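Local structure of acetyltransferase, GNAT family (Streptococcus pneumoniae, 2I79) at residues I120-N132 and G159-I171. The protein probably transfers an acetyl group from acetyl coenzyme A to an acceptor amine, as other enzymes of the GNAT family do. Residues are numbered along the deposited sequence; the frame is centred on the assembly and turned at random.
Sequences ILRRLQLTVQTRN and GKFIDVYLMGKLI. With ACO (acetyl coenzyme *a), chain G.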
loop_
_atom_site.group_PDB
_atom_site.type_symbol
_atom_site.label_atom_id
_atom_site.label_comp_id
_atom_site.label_asym_id
_atom_site.label_seq_id
_atom_site.Cartn_x
_atom_site.Cartn_y
_atom_site.Cartn_z
ATOM N N ILE A 120 -4.213 18.996 2.818
ATOM C CA ILE A 120 -3.512 17.897 3.496
ATOM C C ILE A 120 -2.700 17.100 2.472
ATOM O O ILE A 120 -1.526 16.811 2.689
ATOM C CB ILE A 120 -4.498 16.963 4.225
ATOM C CG1 ILE A 120 -5.448 17.781 5.121
ATOM C CG2 ILE A 120 -3.741 15.895 5.073
ATOM C CD1 ILE A 120 -6.716 17.037 5.592
ATOM N N LEU A 121 -3.328 16.742 1.351
ATOM C CA LEU A 121 -2.631 15.944 0.359
ATOM C C LEU A 121 -1.663 16.851 -0.362
ATOM O O LEU A 121 -2.030 17.970 -0.779
ATOM C CB LEU A 121 -3.604 15.254 -0.601
ATOM C CG LEU A 121 -4.557 14.236 0.043
ATOM C CD1 LEU A 121 -5.582 13.789 -0.951
ATOM C CD2 LEU A 121 -3.831 13.010 0.687
ATOM N N ARG A 122 -0.411 16.383 -0.436
ATOM C CA ARG A 122 0.653 17.014 -1.207
ATOM C C ARG A 122 1.276 16.063 -2.253
ATOM O O ARG A 122 2.260 16.393 -2.908
ATOM C CB ARG A 122 1.741 17.505 -0.255
ATOM C CG ARG A 122 1.247 18.462 0.839
ATOM C CD ARG A 122 0.591 19.745 0.299
ATOM N NE ARG A 122 1.494 20.488 -0.581
ATOM C CZ ARG A 122 2.545 21.190 -0.158
ATOM N NH1 ARG A 122 2.823 21.290 1.137
ATOM N NH2 ARG A 122 3.326 21.807 -1.032
ATOM N N ARG A 123 0.711 14.881 -2.400
ATOM C CA ARG A 123 1.179 13.901 -3.376
ATOM C C ARG A 123 0.048 12.915 -3.707
ATOM O O ARG A 123 -0.699 12.478 -2.803
ATOM C CB ARG A 123 2.425 13.154 -2.863
ATOM C CG ARG A 123 2.705 11.843 -3.624
ATOM C CD ARG A 123 3.881 11.019 -3.097
ATOM N NE ARG A 123 4.895 11.237 -4.037
ATOM C CZ ARG A 123 5.232 10.464 -5.073
ATOM N NH1 ARG A 123 4.774 9.251 -5.284
ATOM N NH2 ARG A 123 6.162 10.933 -5.855
ATOM N N LEU A 124 -0.095 12.614 -5.001
ATOM C CA LEU A 124 -0.917 11.509 -5.482
ATOM C C LEU A 124 -0.035 10.485 -6.212
ATOM O O LEU A 124 0.949 10.823 -6.868
ATOM C CB LEU A 124 -2.064 11.978 -6.397
ATOM C CG LEU A 124 -3.044 13.011 -5.835
ATOM C CD1 LEU A 124 -4.002 13.481 -6.932
ATOM C CD2 LEU A 124 -3.829 12.465 -4.634
ATOM N N GLN A 125 -0.402 9.222 -6.065
ATOM C CA GLN A 125 0.387 8.144 -6.596
ATOM C C GLN A 125 -0.467 6.915 -6.878
ATOM O O GLN A 125 -1.555 6.743 -6.303
ATOM C CB GLN A 125 1.495 7.778 -5.607
ATOM C CG GLN A 125 0.999 7.101 -4.313
ATOM C CD GLN A 125 2.140 6.730 -3.380
ATOM O OE1 GLN A 125 3.228 7.292 -3.457
ATOM N NE2 GLN A 125 1.898 5.764 -2.503
ATOM N N LEU A 126 0.048 6.082 -7.783
ATOM C CA LEU A 126 -0.493 4.769 -8.079
ATOM C C LEU A 126 0.581 3.952 -8.749
ATOM O O LEU A 126 1.659 4.452 -9.025
ATOM C CB LEU A 126 -1.681 4.856 -9.022
ATOM C CG LEU A 126 -1.480 5.397 -10.449
ATOM C CD1 LEU A 126 -2.681 4.919 -11.185
ATOM C CD2 LEU A 126 -1.369 6.897 -10.560
ATOM N N THR A 127 0.274 2.681 -8.960
ATOM C CA THR A 127 1.039 1.803 -9.803
ATOM C C THR A 127 0.068 1.371 -10.897
ATOM O O THR A 127 -1.135 1.217 -10.636
ATOM C CB THR A 127 1.547 0.562 -9.057
ATOM O OG1 THR A 127 0.424 -0.187 -8.646
ATOM C CG2 THR A 127 2.340 0.920 -7.823
ATOM N N VAL A 128 0.605 1.174 -12.100
ATOM C CA VAL A 128 -0.167 0.860 -13.306
ATOM C C VAL A 128 0.605 -0.212 -14.094
ATOM O O VAL A 128 1.815 -0.061 -14.302
ATOM C CB VAL A 128 -0.335 2.135 -14.248
ATOM C CG1 VAL A 128 -1.185 1.810 -15.495
ATOM C CG2 VAL A 128 -0.989 3.290 -13.476
ATOM N N GLN A 129 -0.074 -1.256 -14.576
ATOM C CA GLN A 129 0.609 -2.271 -15.382
ATOM C C GLN A 129 1.241 -1.601 -16.620
ATOM O O GLN A 129 0.631 -0.739 -17.253
ATOM C CB GLN A 129 -0.339 -3.391 -15.793
ATOM C CG GLN A 129 -0.937 -4.222 -14.647
ATOM C CD GLN A 129 -2.079 -5.138 -15.119
ATOM O OE1 GLN A 129 -2.416 -5.173 -16.313
ATOM N NE2 GLN A 129 -2.685 -5.871 -14.180
ATOM N N THR A 130 2.476 -1.939 -16.940
ATOM C CA THR A 130 3.162 -1.193 -18.017
ATOM C C THR A 130 2.417 -1.353 -19.356
ATOM O O THR A 130 2.309 -0.413 -20.138
ATOM C CB THR A 130 4.632 -1.568 -18.139
ATOM O OG1 THR A 130 4.740 -2.961 -18.419
ATOM C CG2 THR A 130 5.376 -1.236 -16.853
ATOM N N ARG A 131 1.819 -2.521 -19.560
ATOM C CA ARG A 131 0.999 -2.773 -20.747
ATOM C C ARG A 131 -0.323 -2.004 -20.800
ATOM O O ARG A 131 -0.963 -1.974 -21.840
ATOM C CB ARG A 131 0.677 -4.272 -20.822
ATOM C CG ARG A 131 -0.303 -4.716 -19.762
ATOM C CD ARG A 131 -0.686 -6.159 -19.882
ATOM N NE ARG A 131 -1.650 -6.446 -18.852
ATOM C CZ ARG A 131 -2.683 -7.286 -18.949
ATOM N NH1 ARG A 131 -2.939 -7.981 -20.047
ATOM N NH2 ARG A 131 -3.479 -7.440 -17.907
ATOM N N ASN A 132 -0.778 -1.450 -19.676
ATOM C CA ASN A 132 -2.061 -0.724 -19.649
ATOM C C ASN A 132 -1.883 0.719 -20.195
ATOM O O ASN A 132 -1.984 1.700 -19.480
ATOM C CB ASN A 132 -2.677 -0.789 -18.231
ATOM C CG ASN A 132 -4.074 -0.183 -18.152
ATOM O OD1 ASN A 132 -4.633 0.273 -19.160
ATOM N ND2 ASN A 132 -4.632 -0.148 -16.951
ATOM N N GLY A 159 -0.488 -17.567 -14.199
ATOM C CA GLY A 159 0.903 -17.931 -14.483
ATOM C C GLY A 159 1.818 -16.874 -15.092
ATOM O O GLY A 159 3.020 -17.092 -15.174
ATOM N N LYS A 160 1.284 -15.729 -15.512
ATOM C CA LYS A 160 2.107 -14.711 -16.134
ATOM C C LYS A 160 2.349 -13.552 -15.175
ATOM O O LYS A 160 1.427 -12.839 -14.829
ATOM C CB LYS A 160 1.426 -14.177 -17.398
ATOM C CG LYS A 160 2.277 -14.147 -18.663
ATOM C CD LYS A 160 1.711 -15.106 -19.731
ATOM C CE LYS A 160 2.728 -15.392 -20.877
ATOM N NZ LYS A 160 2.300 -16.476 -21.823
ATOM N N PHE A 161 3.605 -13.351 -14.778
ATOM C CA PHE A 161 4.013 -12.128 -14.090
ATOM C C PHE A 161 4.299 -10.989 -15.048
ATOM O O PHE A 161 4.910 -11.181 -16.089
ATOM C CB PHE A 161 5.243 -12.382 -13.233
ATOM C CG PHE A 161 4.987 -13.330 -12.115
ATOM C CD1 PHE A 161 4.377 -12.893 -10.961
ATOM C CD2 PHE A 161 5.367 -14.666 -12.213
ATOM C CE1 PHE A 161 4.141 -13.753 -9.940
ATOM C CE2 PHE A 161 5.149 -15.522 -11.185
ATOM C CZ PHE A 161 4.522 -15.071 -10.047
ATOM N N ILE A 162 3.835 -9.802 -14.692
ATOM C CA ILE A 162 4.047 -8.619 -15.511
ATOM C C ILE A 162 4.528 -7.451 -14.644
ATOM O O ILE A 162 4.330 -7.424 -13.412
ATOM C CB ILE A 162 2.768 -8.204 -16.295
ATOM C CG1 ILE A 162 1.622 -7.805 -15.345
ATOM C CG2 ILE A 162 2.307 -9.304 -17.286
ATOM C CD1 ILE A 162 0.423 -7.266 -16.101
ATOM N N ASP A 163 5.124 -6.474 -15.315
ATOM C CA ASP A 163 5.646 -5.260 -14.692
ATOM C C ASP A 163 4.588 -4.179 -14.521
ATOM O O ASP A 163 3.626 -4.068 -15.304
ATOM C CB ASP A 163 6.786 -4.637 -15.534
ATOM C CG ASP A 163 8.057 -5.499 -15.584
ATOM O OD1 ASP A 163 7.973 -6.727 -15.713
ATOM O OD2 ASP A 163 9.166 -4.936 -15.518
ATOM N N VAL A 164 4.839 -3.342 -13.523
ATOM C CA VAL A 164 4.067 -2.133 -13.245
ATOM C C VAL A 164 4.961 -0.886 -13.231
ATOM O O VAL A 164 6.124 -0.957 -12.891
ATOM C CB VAL A 164 3.282 -2.244 -11.926
ATOM C CG1 VAL A 164 2.288 -3.403 -12.013
ATOM C CG2 VAL A 164 4.195 -2.400 -10.669
ATOM N N TYR A 165 4.392 0.250 -13.609
ATOM C CA TYR A 165 5.001 1.540 -13.376
ATOM C C TYR A 165 4.511 2.065 -12.042
ATOM O O TYR A 165 3.357 1.912 -11.681
ATOM C CB TYR A 165 4.618 2.546 -14.473
ATOM C CG TYR A 165 5.331 2.328 -15.823
ATOM C CD1 TYR A 165 6.733 2.220 -15.890
ATOM C CD2 TYR A 165 4.607 2.268 -17.014
ATOM C CE1 TYR A 165 7.392 2.035 -17.121
ATOM C CE2 TYR A 165 5.238 2.098 -18.245
ATOM C CZ TYR A 165 6.646 1.974 -18.292
ATOM O OH TYR A 165 7.306 1.800 -19.497
ATOM N N LEU A 166 5.425 2.680 -11.320
ATOM C CA LEU A 166 5.120 3.610 -10.238
ATOM C C LEU A 166 4.920 5.006 -10.823
ATOM O O LEU A 166 5.811 5.509 -11.535
ATOM C CB LEU A 166 6.337 3.684 -9.313
ATOM C CG LEU A 166 6.859 2.402 -8.671
ATOM C CD1 LEU A 166 8.291 2.676 -8.117
ATOM C CD2 LEU A 166 5.872 1.984 -7.590
ATOM N N MET A 167 3.762 5.615 -10.570
ATOM C CA MET A 167 3.462 6.939 -11.128
ATOM C C MET A 167 3.060 7.914 -10.008
ATOM O O MET A 167 2.378 7.536 -9.035
ATOM C CB MET A 167 2.327 6.847 -12.140
ATOM C CG MET A 167 2.559 5.894 -13.342
ATOM S SD MET A 167 1.442 6.170 -14.736
ATOM C CE MET A 167 1.983 7.803 -15.201
ATOM N N GLY A 168 3.472 9.170 -10.140
ATOM C CA GLY A 168 3.238 10.155 -9.081
ATOM C C GLY A 168 3.044 11.580 -9.549
ATOM O O GLY A 168 3.473 11.924 -10.634
ATOM N N LYS A 169 2.370 12.390 -8.720
ATOM C CA LYS A 169 2.138 13.811 -8.965
ATOM C C LYS A 169 2.190 14.607 -7.666
ATOM O O LYS A 169 1.545 14.223 -6.664
ATOM C CB LYS A 169 0.781 14.002 -9.625
ATOM C CG LYS A 169 0.484 15.444 -10.042
ATOM C CD LYS A 169 -0.982 15.636 -10.357
ATOM C CE LYS A 169 -1.284 17.080 -10.714
ATOM N NZ LYS A 169 -0.824 17.424 -12.082
ATOM N N LEU A 170 2.952 15.696 -7.657
ATOM C CA LEU A 170 2.976 16.595 -6.497
ATOM C C LEU A 170 1.861 17.611 -6.634
ATOM O O LEU A 170 1.608 18.096 -7.726
ATOM C CB LEU A 170 4.315 17.308 -6.359
ATOM C CG LEU A 170 5.546 16.414 -6.290
ATOM C CD1 LEU A 170 6.829 17.251 -6.132
ATOM C CD2 LEU A 170 5.405 15.390 -5.183
ATOM N N ILE A 171 1.173 17.900 -5.532
ATOM C CA ILE A 171 0.070 18.872 -5.521
ATOM C C ILE A 171 0.188 19.879 -4.372
ATOM O O ILE A 171 0.908 19.626 -3.403
ATOM C CB ILE A 171 -1.293 18.173 -5.482
ATOM C CG1 ILE A 171 -1.367 17.140 -4.365
ATOM C CG2 ILE A 171 -1.632 17.471 -6.857
ATOM C CD1 ILE A 171 -2.667 16.410 -4.410
HETATM N N1A ACO G . -2.919 3.572 -25.843
HETATM C C2A ACO G . -2.794 4.895 -25.607
HETATM N N3A ACO G . -3.854 5.698 -25.388
HETATM C C4A ACO G . -5.109 5.207 -25.388
HETATM C C5A ACO G . -5.328 3.781 -25.618
HETATM C C6A ACO G . -4.128 2.963 -25.845
HETATM N N6A ACO G . -4.252 1.637 -26.069
HETATM N N7A ACO G . -6.646 3.576 -25.571
HETATM C C8A ACO G . -7.221 4.791 -25.318
HETATM N N9A ACO G . -6.296 5.760 -25.215
HETATM C C1B ACO G . -6.414 7.218 -24.932
HETATM C C2B ACO G . -7.554 8.009 -25.554
HETATM O O2B ACO G . -7.226 8.482 -26.863
HETATM C C3B ACO G . -7.654 9.158 -24.583
HETATM O O3B ACO G . -6.606 10.102 -24.704
HETATM P P3B ACO G . -6.787 11.565 -25.328
HETATM O O7A ACO G . -6.914 11.106 -26.771
HETATM O O8A ACO G . -5.540 12.349 -24.992
HETATM O O9A ACO G . -8.012 12.168 -24.688
HETATM C C4B ACO G . -7.374 8.495 -23.243
HETATM O O4B ACO G . -6.521 7.391 -23.521
HETATM C C5B ACO G . -8.674 8.069 -22.574
HETATM O O5B ACO G . -9.138 9.222 -21.861
HETATM P P1A ACO G . -10.637 9.215 -21.282
HETATM O O1A ACO G . -11.606 8.783 -22.351
HETATM O O2A ACO G . -10.792 10.533 -20.551
HETATM O O3A ACO G . -10.533 7.947 -20.280
HETATM P P2A ACO G . -11.548 6.670 -20.136
HETATM O O4A ACO G . -11.457 5.629 -21.257
HETATM O O5A ACO G . -12.880 7.283 -19.773
HETATM O O6A ACO G . -10.829 6.046 -18.809
HETATM C CBP ACO G . -9.444 4.202 -17.993
HETATM C CCP ACO G . -9.555 5.418 -18.893
HETATM C CDP ACO G . -7.999 3.687 -18.074
HETATM C CEP ACO G . -9.825 4.628 -16.567
HETATM C CAP ACO G . -10.405 3.114 -18.486
HETATM O OAP ACO G . -10.012 2.608 -19.784
HETATM C C9P ACO G . -10.511 1.975 -17.486
HETATM O O9P ACO G . -11.279 2.064 -16.547
HETATM N N8P ACO G . -9.764 0.897 -17.697
HETATM C C7P ACO G . -9.776 -0.310 -16.862
HETATM C C6P ACO G . -9.345 -0.073 -15.415
HETATM C C5P ACO G . -7.998 0.592 -15.350
HETATM O O5P ACO G . -7.068 0.110 -15.963
HETATM N N4P ACO G . -7.903 1.695 -14.618
HETATM C C3P ACO G . -6.667 2.442 -14.448
HETATM C C2P ACO G . -5.655 1.747 -13.549
HETATM S S1P ACO G . -6.310 1.629 -11.908
HETATM C C ACO G . -5.784 2.832 -10.950
HETATM O O ACO G . -6.202 3.910 -11.304
HETATM C CH3 ACO G . -4.873 2.520 -9.778
HETATM O O HOH W 1 2.471 -4.730 -17.715
#
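Strands 123-129 and 160-170 run antiparallel from Arg-123 opposite Leu-170 to Gln-129 opposite Val-164, neighbours in the mixed sheet of the GNAT fold. Leu-124 with Lys-169, Leu-126 with Met-167 and Val-128 with Tyr-165 are hydrogen-bonded pairs, and Thr-130 N extends the ladder to Asp-163 O (2.9 Å). At the other end the Arg-122 side chain, bent at chi2 and chi3, curls back so that NE reaches a lone pair of Ile-171 O at 3.0 Å, in the guanidinium plane.

On the face bearing Leu-124, Leu-126 and Val-128, Ile-171 CD1 meets Leu-124 CG at 3.7 Å, the two side chains crossing at about a right angle against Ala-115 of helix 103-117. Leu-126 and Met-167 lie side by side, pointing the same way, and both touch Tyr-139 of helix 133-141, while Met-167 SD approaches Val-128 CG2. Beyond them the Thr-130 methyl sits almost centrally over one face of the Tyr-165 ring, a CH-pi contact with CG2 3.5 Å from the centroid. Ile-162 CD1 presses on the Gln-129 amide, 3.4 Å from CD. That amide is held at both ends: OE1 accepts from Arg-131 NE and NH2, and NE2 bonds to Asp-30 O. Arg-131 also forms a salt bridge with Asp-30. On the face of the sheet that bears Arg-123, Gln-125 and Thr-127, Arg-123 NH1 donates to Gln-125 OE1, while NH2 pairs with Glu-147 and NE with Glu-151 O of the second subunit; Gln-125 NE2 bonds to Asp-89 OD1.

Where strand 123-129 parts from its parallel neighbour 87-94, acetyl coenzyme A enters: Leu-126 CD1 packs 3.5 Å from the acetyl CH3, and Asn-132 ND2 donates to O5P. The paired strands thus join a largely apolar face, which meets the cofactor, to a mixed one of polar groups and leucines, which meets the second subunit.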